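Local coordinates for protein cytochrome c2 iso-2 (PDB 1JDL) that carries electrons on a covalently bound heme c, serving as donor to the oxidized bacteriochlorophyll in the photophosphorylation pathway of purple photosynthetic bacteria, at residues 54-58 and 59-63; 66-69 and 70-74. One frame throughout, in Å; residues are numbered along the deposited sequence.

Contact 1 of 2, residues 54-58 and 59-63; sequences HAAGE and AGLHW. With HEM (protoporphyrin IX containing Fe), chain B.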
loop_
_atom_site.group_PDB
_atom_site.type_symbol
_atom_site.label_atom_id
_atom_site.label_comp_id
_atom_site.label_asym_id
_atom_site.label_seq_id
_atom_site.Cartn_x
_atom_site.Cartn_y
_atom_site.Cartn_z
ATOM N N HIS A 54 10.439 1.727 -3.229
ATOM C CA HIS A 54 11.423 2.377 -2.363
ATOM C C HIS A 54 11.607 3.841 -2.768
ATOM O O HIS A 54 11.604 4.737 -1.922
ATOM C CB HIS A 54 12.761 1.626 -2.447
ATOM C CG HIS A 54 13.901 2.334 -1.780
ATOM N ND1 HIS A 54 14.745 3.184 -2.459
ATOM C CD2 HIS A 54 14.318 2.340 -0.493
ATOM C CE1 HIS A 54 15.633 3.687 -1.620
ATOM N NE2 HIS A 54 15.395 3.190 -0.419
ATOM N N ALA A 55 11.745 4.080 -4.071
ATOM C CA ALA A 55 11.937 5.429 -4.595
ATOM C C ALA A 55 10.762 6.350 -4.279
ATOM O O ALA A 55 10.957 7.527 -3.976
ATOM C CB ALA A 55 12.150 5.377 -6.102
ATOM N N ALA A 56 9.546 5.817 -4.358
ATOM C CA ALA A 56 8.358 6.619 -4.079
ATOM C C ALA A 56 8.376 7.145 -2.644
ATOM O O ALA A 56 8.031 8.298 -2.397
ATOM C CB ALA A 56 7.097 5.796 -4.329
ATOM N N GLY A 57 8.778 6.298 -1.700
ATOM C CA GLY A 57 8.836 6.716 -0.313
ATOM C C GLY A 57 9.873 7.806 -0.114
ATOM O O GLY A 57 9.614 8.797 0.570
ATOM N N GLU A 58 11.047 7.627 -0.715
ATOM C CA GLU A 58 12.123 8.612 -0.606
ATOM C C GLU A 58 11.698 9.941 -1.224
ATOM O O GLU A 58 12.170 11.007 -0.816
ATOM C CB GLU A 58 13.384 8.106 -1.313
ATOM C CG GLU A 58 14.037 6.907 -0.648
ATOM C CD GLU A 58 14.770 7.268 0.632
ATOM O OE1 GLU A 58 15.295 6.350 1.293
ATOM O OE2 GLU A 58 14.825 8.467 0.977
ATOM N N ALA A 59 10.809 9.870 -2.212
ATOM C CA ALA A 59 10.309 11.063 -2.888
ATOM C C ALA A 59 9.175 11.718 -2.098
ATOM O O ALA A 59 8.596 12.711 -2.543
ATOM C CB ALA A 59 9.838 10.713 -4.295
ATOM N N GLY A 60 8.849 11.150 -0.938
ATOM C CA GLY A 60 7.817 11.735 -0.095
ATOM C C GLY A 60 6.500 11.001 0.069
ATOM O O GLY A 60 5.605 11.486 0.771
ATOM N N LEU A 61 6.361 9.835 -0.548
ATOM C CA LEU A 61 5.102 9.109 -0.436
ATOM C C LEU A 61 4.867 8.462 0.928
ATOM O O LEU A 61 5.668 7.648 1.396
ATOM C CB LEU A 61 5.003 8.039 -1.532
ATOM C CG LEU A 61 3.726 7.190 -1.508
ATOM C CD1 LEU A 61 2.492 8.078 -1.691
ATOM C CD2 LEU A 61 3.807 6.132 -2.603
ATOM N N HIS A 62 3.766 8.849 1.563
ATOM C CA HIS A 62 3.359 8.295 2.851
ATOM C C HIS A 62 1.976 7.721 2.596
ATOM O O HIS A 62 1.204 8.285 1.812
ATOM C CB HIS A 62 3.323 9.398 3.911
ATOM C CG HIS A 62 4.681 9.918 4.261
ATOM N ND1 HIS A 62 5.354 9.536 5.402
ATOM C CD2 HIS A 62 5.526 10.724 3.578
ATOM C CE1 HIS A 62 6.559 10.083 5.403
ATOM N NE2 HIS A 62 6.688 10.808 4.307
ATOM N N TRP A 63 1.663 6.599 3.236
ATOM C CA TRP A 63 0.374 5.966 3.009
ATOM C C TRP A 63 -0.811 6.528 3.777
ATOM O O TRP A 63 -1.345 5.890 4.694
ATOM C CB TRP A 63 0.481 4.458 3.240
ATOM C CG TRP A 63 1.332 3.787 2.203
ATOM C CD1 TRP A 63 2.485 3.092 2.413
ATOM C CD2 TRP A 63 1.112 3.786 0.786
ATOM N NE1 TRP A 63 3.002 2.658 1.214
ATOM C CE2 TRP A 63 2.179 3.068 0.199
ATOM C CE3 TRP A 63 0.117 4.324 -0.045
ATOM C CZ2 TRP A 63 2.283 2.873 -1.187
ATOM C CZ3 TRP A 63 0.218 4.130 -1.428
ATOM C CH2 TRP A 63 1.298 3.409 -1.981
HETATM C CHA HEM B . 2.839 -3.611 -1.170
HETATM C CHB HEM B . -1.742 -2.982 0.200
HETATM C CHC HEM B . -2.898 -7.229 -1.794
HETATM C CHD HEM B . 1.740 -8.070 -2.655
HETATM C C1A HEM B . 1.669 -3.037 -0.670
HETATM C C2A HEM B . 1.582 -1.699 -0.134
HETATM C C3A HEM B . 0.285 -1.533 0.242
HETATM C C4A HEM B . -0.404 -2.767 -0.052
HETATM C CMA HEM B . -0.353 -0.275 0.810
HETATM C CAA HEM B . 2.768 -0.754 0.102
HETATM C CBA HEM B . 3.312 -1.055 1.498
HETATM C CGA HEM B . 4.588 -0.287 1.855
HETATM O O1A HEM B . 5.026 0.583 1.076
HETATM O O2A HEM B . 5.151 -0.555 2.937
HETATM C C1B HEM B . -2.444 -4.108 -0.205
HETATM C C2B HEM B . -3.857 -4.310 -0.005
HETATM C C3B HEM B . -4.187 -5.391 -0.773
HETATM C C4B HEM B . -2.975 -5.978 -1.201
HETATM C CMB HEM B . -4.740 -3.473 0.910
HETATM C CAB HEM B . -5.417 -5.762 -1.354
HETATM C CBB HEM B . -6.743 -5.022 -1.313
HETATM C C1C HEM B . -1.747 -7.807 -2.245
HETATM C C2C HEM B . -1.664 -9.110 -2.871
HETATM C C3C HEM B . -0.384 -9.250 -3.253
HETATM C C4C HEM B . 0.357 -8.163 -2.645
HETATM C CMC HEM B . -2.805 -10.117 -3.032
HETATM C CAC HEM B . 0.181 -10.124 -4.209
HETATM C CBC HEM B . -0.438 -11.306 -4.947
HETATM C C1D HEM B . 2.460 -6.966 -2.257
HETATM C C2D HEM B . 3.886 -6.828 -2.436
HETATM C C3D HEM B . 4.200 -5.543 -2.094
HETATM C C4D HEM B . 2.941 -4.914 -1.681
HETATM C CMD HEM B . 4.854 -7.884 -2.976
HETATM C CAD HEM B . 5.571 -4.874 -2.234
HETATM C CBD HEM B . 5.597 -4.207 -3.613
HETATM C CGD HEM B . 6.941 -3.611 -3.981
HETATM O O1D HEM B . 7.054 -3.085 -5.109
HETATM O O2D HEM B . 7.882 -3.658 -3.158
HETATM N NA HEM B . 0.445 -3.682 -0.635
HETATM N NB HEM B . -1.893 -5.142 -0.933
HETATM N NC HEM B . -0.500 -7.218 -2.128
HETATM N ND HEM B . 1.877 -5.801 -1.787
HETATM FE FE HEM B . -0.033 -5.450 -1.409
#

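Contact 2 of 2, residues 66-69 and 70-74; sequences ENII and AYLPD. With HEM (protoporphyrin IX containing Fe), chain B.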
loop_
_atom_site.group_PDB
_atom_site.type_symbol
_atom_site.label_atom_id
_atom_site.label_comp_id
_atom_site.label_asym_id
_atom_site.label_seq_id
_atom_site.Cartn_x
_atom_site.Cartn_y
_atom_site.Cartn_z
ATOM N N GLU A 66 -6.114 8.438 1.854
ATOM C CA GLU A 66 -6.421 8.890 0.496
ATOM C C GLU A 66 -5.477 8.277 -0.530
ATOM O O GLU A 66 -5.902 7.871 -1.614
ATOM C CB GLU A 66 -6.329 10.418 0.398
ATOM C CG GLU A 66 -7.399 11.180 1.168
ATOM C CD GLU A 66 -7.359 10.913 2.662
ATOM O OE1 GLU A 66 -6.281 11.084 3.275
ATOM O OE2 GLU A 66 -8.413 10.537 3.224
ATOM N N ASN A 67 -4.192 8.229 -0.194
ATOM C CA ASN A 67 -3.205 7.659 -1.097
ATOM C C ASN A 67 -3.407 6.162 -1.306
ATOM O O ASN A 67 -3.235 5.665 -2.418
ATOM C CB ASN A 67 -1.787 7.929 -0.588
ATOM C CG ASN A 67 -1.323 9.341 -0.895
ATOM O OD1 ASN A 67 -1.858 9.999 -1.786
ATOM N ND2 ASN A 67 -0.314 9.807 -0.170
ATOM N N ILE A 68 -3.782 5.441 -0.253
ATOM C CA ILE A 68 -3.999 4.003 -0.394
ATOM C C ILE A 68 -5.200 3.771 -1.307
ATOM O O ILE A 68 -5.181 2.893 -2.173
ATOM C CB ILE A 68 -4.243 3.331 0.974
ATOM C CG1 ILE A 68 -3.042 3.573 1.893
ATOM C CG2 ILE A 68 -4.467 1.833 0.783
ATOM C CD1 ILE A 68 -3.193 2.967 3.279
ATOM N N ILE A 69 -6.246 4.570 -1.118
ATOM C CA ILE A 69 -7.445 4.454 -1.939
ATOM C C ILE A 69 -7.141 4.683 -3.419
ATOM O O ILE A 69 -7.651 3.968 -4.280
ATOM C CB ILE A 69 -8.527 5.471 -1.487
ATOM C CG1 ILE A 69 -9.062 5.080 -0.108
ATOM C CG2 ILE A 69 -9.660 5.530 -2.507
ATOM C CD1 ILE A 69 -9.827 3.776 -0.094
ATOM N N ALA A 70 -6.307 5.677 -3.712
ATOM C CA ALA A 70 -5.955 6.001 -5.093
ATOM C C ALA A 70 -4.968 5.009 -5.693
ATOM O O ALA A 70 -4.885 4.856 -6.912
ATOM C CB ALA A 70 -5.373 7.404 -5.163
ATOM N N TYR A 71 -4.223 4.342 -4.822
ATOM C CA TYR A 71 -3.205 3.367 -5.208
ATOM C C TYR A 71 -3.749 1.992 -5.598
ATOM O O TYR A 71 -3.346 1.420 -6.608
ATOM C CB TYR A 71 -2.231 3.219 -4.034
ATOM C CG TYR A 71 -1.340 1.990 -4.018
ATOM C CD1 TYR A 71 -0.183 1.924 -4.793
ATOM C CD2 TYR A 71 -1.618 0.928 -3.156
ATOM C CE1 TYR A 71 0.688 0.831 -4.700
ATOM C CE2 TYR A 71 -0.766 -0.168 -3.060
ATOM C CZ TYR A 71 0.383 -0.208 -3.826
ATOM O OH TYR A 71 1.242 -1.273 -3.691
ATOM N N LEU A 72 -4.669 1.474 -4.795
ATOM C CA LEU A 72 -5.221 0.136 -5.003
ATOM C C LEU A 72 -5.782 -0.273 -6.368
ATOM O O LEU A 72 -5.651 -1.432 -6.758
ATOM C CB LEU A 72 -6.252 -0.168 -3.911
ATOM C CG LEU A 72 -5.652 -0.371 -2.513
ATOM C CD1 LEU A 72 -6.762 -0.554 -1.500
ATOM C CD2 LEU A 72 -4.715 -1.575 -2.514
ATOM N N PRO A 73 -6.399 0.655 -7.119
ATOM C CA PRO A 73 -6.925 0.221 -8.419
ATOM C C PRO A 73 -5.864 -0.110 -9.471
ATOM O O PRO A 73 -6.127 -0.852 -10.417
ATOM C CB PRO A 73 -7.837 1.382 -8.827
ATOM C CG PRO A 73 -7.194 2.563 -8.184
ATOM C CD PRO A 73 -6.788 2.045 -6.822
ATOM N N ASP A 74 -4.662 0.429 -9.296
ATOM C CA ASP A 74 -3.559 0.195 -10.225
ATOM C C ASP A 74 -2.287 0.681 -9.537
ATOM O O ASP A 74 -1.882 1.832 -9.702
ATOM C CB ASP A 74 -3.770 0.990 -11.521
ATOM C CG ASP A 74 -2.835 0.551 -12.638
ATOM O OD1 ASP A 74 -1.698 0.129 -12.342
ATOM O OD2 ASP A 74 -3.236 0.641 -13.818
HETATM C CHA HEM B . 2.839 -3.611 -1.170
HETATM C CHB HEM B . -1.742 -2.982 0.200
HETATM C CHC HEM B . -2.898 -7.229 -1.794
HETATM C CHD HEM B . 1.740 -8.070 -2.655
HETATM C C1A HEM B . 1.669 -3.037 -0.670
HETATM C C2A HEM B . 1.582 -1.699 -0.134
HETATM C C3A HEM B . 0.285 -1.533 0.242
HETATM C C4A HEM B . -0.404 -2.767 -0.052
HETATM C CMA HEM B . -0.353 -0.275 0.810
HETATM C CAA HEM B . 2.768 -0.754 0.102
HETATM C CBA HEM B . 3.312 -1.055 1.498
HETATM C CGA HEM B . 4.588 -0.287 1.855
HETATM O O1A HEM B . 5.026 0.583 1.076
HETATM O O2A HEM B . 5.151 -0.555 2.937
HETATM C C1B HEM B . -2.444 -4.108 -0.205
HETATM C C2B HEM B . -3.857 -4.310 -0.005
HETATM C C3B HEM B . -4.187 -5.391 -0.773
HETATM C C4B HEM B . -2.975 -5.978 -1.201
HETATM C CMB HEM B . -4.740 -3.473 0.910
HETATM C CAB HEM B . -5.417 -5.762 -1.354
HETATM C CBB HEM B . -6.743 -5.022 -1.313
HETATM C C1C HEM B . -1.747 -7.807 -2.245
HETATM C C2C HEM B . -1.664 -9.110 -2.871
HETATM C C3C HEM B . -0.384 -9.250 -3.253
HETATM C C4C HEM B . 0.357 -8.163 -2.645
HETATM C CMC HEM B . -2.805 -10.117 -3.032
HETATM C CAC HEM B . 0.181 -10.124 -4.209
HETATM C CBC HEM B . -0.438 -11.306 -4.947
HETATM C C1D HEM B . 2.460 -6.966 -2.257
HETATM C C2D HEM B . 3.886 -6.828 -2.436
HETATM C C3D HEM B . 4.200 -5.543 -2.094
HETATM C C4D HEM B . 2.941 -4.914 -1.681
HETATM C CMD HEM B . 4.854 -7.884 -2.976
HETATM C CAD HEM B . 5.571 -4.874 -2.234
HETATM C CBD HEM B . 5.597 -4.207 -3.613
HETATM C CGD HEM B . 6.941 -3.611 -3.981
HETATM O O1D HEM B . 7.054 -3.085 -5.109
HETATM O O2D HEM B . 7.882 -3.658 -3.158
HETATM N NA HEM B . 0.445 -3.682 -0.635
HETATM N NB HEM B . -1.893 -5.142 -0.933
HETATM N NC HEM B . -0.500 -7.218 -2.128
HETATM N ND HEM B . 1.877 -5.801 -1.787
HETATM FE FE HEM B . -0.033 -5.450 -1.409
#

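Contact 1 of 2, residues 54-58 and 59-63
The indole of Trp63 meets the heme in two ways at once. Over one of its faces lies the heme methyl CMA, 4.2 Å above the ring plane and over its centre, while the propionate oxygen O1A sits at the ring edge, in plane. There Trp63 NE1 donates a hydrogen bond to HEM O1A, 2.9 Å long and fairly straight at 159°. Beside that bond, Trp63 CZ2 rests 3.9 Å from HEM CAA, the first carbon of the propionate arm. With Trp63 replaced by an alanine, O1A would probably lose its indole donor, the CMA methyl its ring cover and the propionate one restraint on its rotation.

The chain that delivers Trp63 leaves its helix through a Schellman motif, a worked example of how glycine ends a helix. Gly60 has a positive phi of 111°, at which a CB would press on the carbonyl oxygen of Ala59, a strain that glycine escapes. Two backbone bonds reach back into the last turn: Gly60 N to Gly57 O at 2.9 Å, its donor well above the carbonyl plane, and Leu61 N to Ala56 O, also 2.9 Å. Ala59 N bonds Ala55 O and, weakly, Ala56 O, which therefore receives two donors. Leu61 then folds back alongside the helix: with CG anti to the backbone N (chi1 179°), its CD2 branch packs against Ala56 CB at 3.7 Å.

Helix 75-85 lies against this corner, Leu79 touching both Ala56 and Leu61, Phe82 touching Leu61 and Leu83 touching Ala59. Backbone bonds from Leu61 to Ala41 and from Trp63 to Asp38 and Arg39 tie 59-63 to another loop. The segment itself connects helix 51-58 to helix 65-71, where Leu61 touches Asn67 and Trp63 touches Ile68.

Contact 2 of 2, residues 66-69 and 70-74
Ile68 O is gripped by two backbone donors from the following turn: Leu72 N at 3.0 Å, nearly in line with the carbonyl, and Tyr71 N at 3.2 Å, a weak bond. Tyr71 N also gives a 2.9 Å bond to Asn67 O, so one N-H is shared between successive carbonyls. One residue earlier, Ala70 N bonds Glu66 O in the regular helical pattern. A type I beta turn from Tyr71 to Asp74 follows, in which Pro73 brings CD to 3.3 Å from Ile69 O; having no N-H, the proline cannot bond that carbonyl, which is instead taken up by Arg108 of helix 105-115.

Two side chains, Tyr71 and Leu72, reach the heme. With its CG opposite the backbone N (chi1 162°), Tyr71 sends its ring out so that CE2 comes 3.7 Å from HEM C3A, which lies oblique to the ring, and OH stands 3.5 Å from HEM C1A, over the face of that pyrrole. Leu72 lies side by side with Ile68, both pointing the same way; its CD1 branch is 4.0 Å from Ile68 CG2, while the other branch, CD2, approaches HEM C2B to 3.8 Å.

Tyr71 and Leu72 belong to the heme pocket, and Tyr71 also touches Met98, an axial ligand of the iron. The chemistry is thus divided: backbone amides satisfy the carbonyls of Glu66, Asn67 and Ile68, and Arg108 that of Ile69, while aromatic and aliphatic carbons cover part of one porphyrin face, with the Tyr71 hydroxyl over the A pyrrole, where it may influence the polarity around the iron.

Two short local contacts come in series along the chain, their centres 14 Å apart: contact 1 at the end of helix 51-58 and in the loop after it, contact 2 on helix 65-71 and the turn leading to helix 75-85. They also touch directly. His62 O accepts a probable hydrogen bond from Asn67 ND2, 2.9 Å away, and the rings of Trp63 and Tyr71 meet with planes at about 55°. Both reach the same heme, one at a propionate and a methyl, the other at the macrocycle. In a cytochrome c fold of helices and loops without strands, a loop residue and the end of the next helix thus meet one redox cofactor within ten residues of chain.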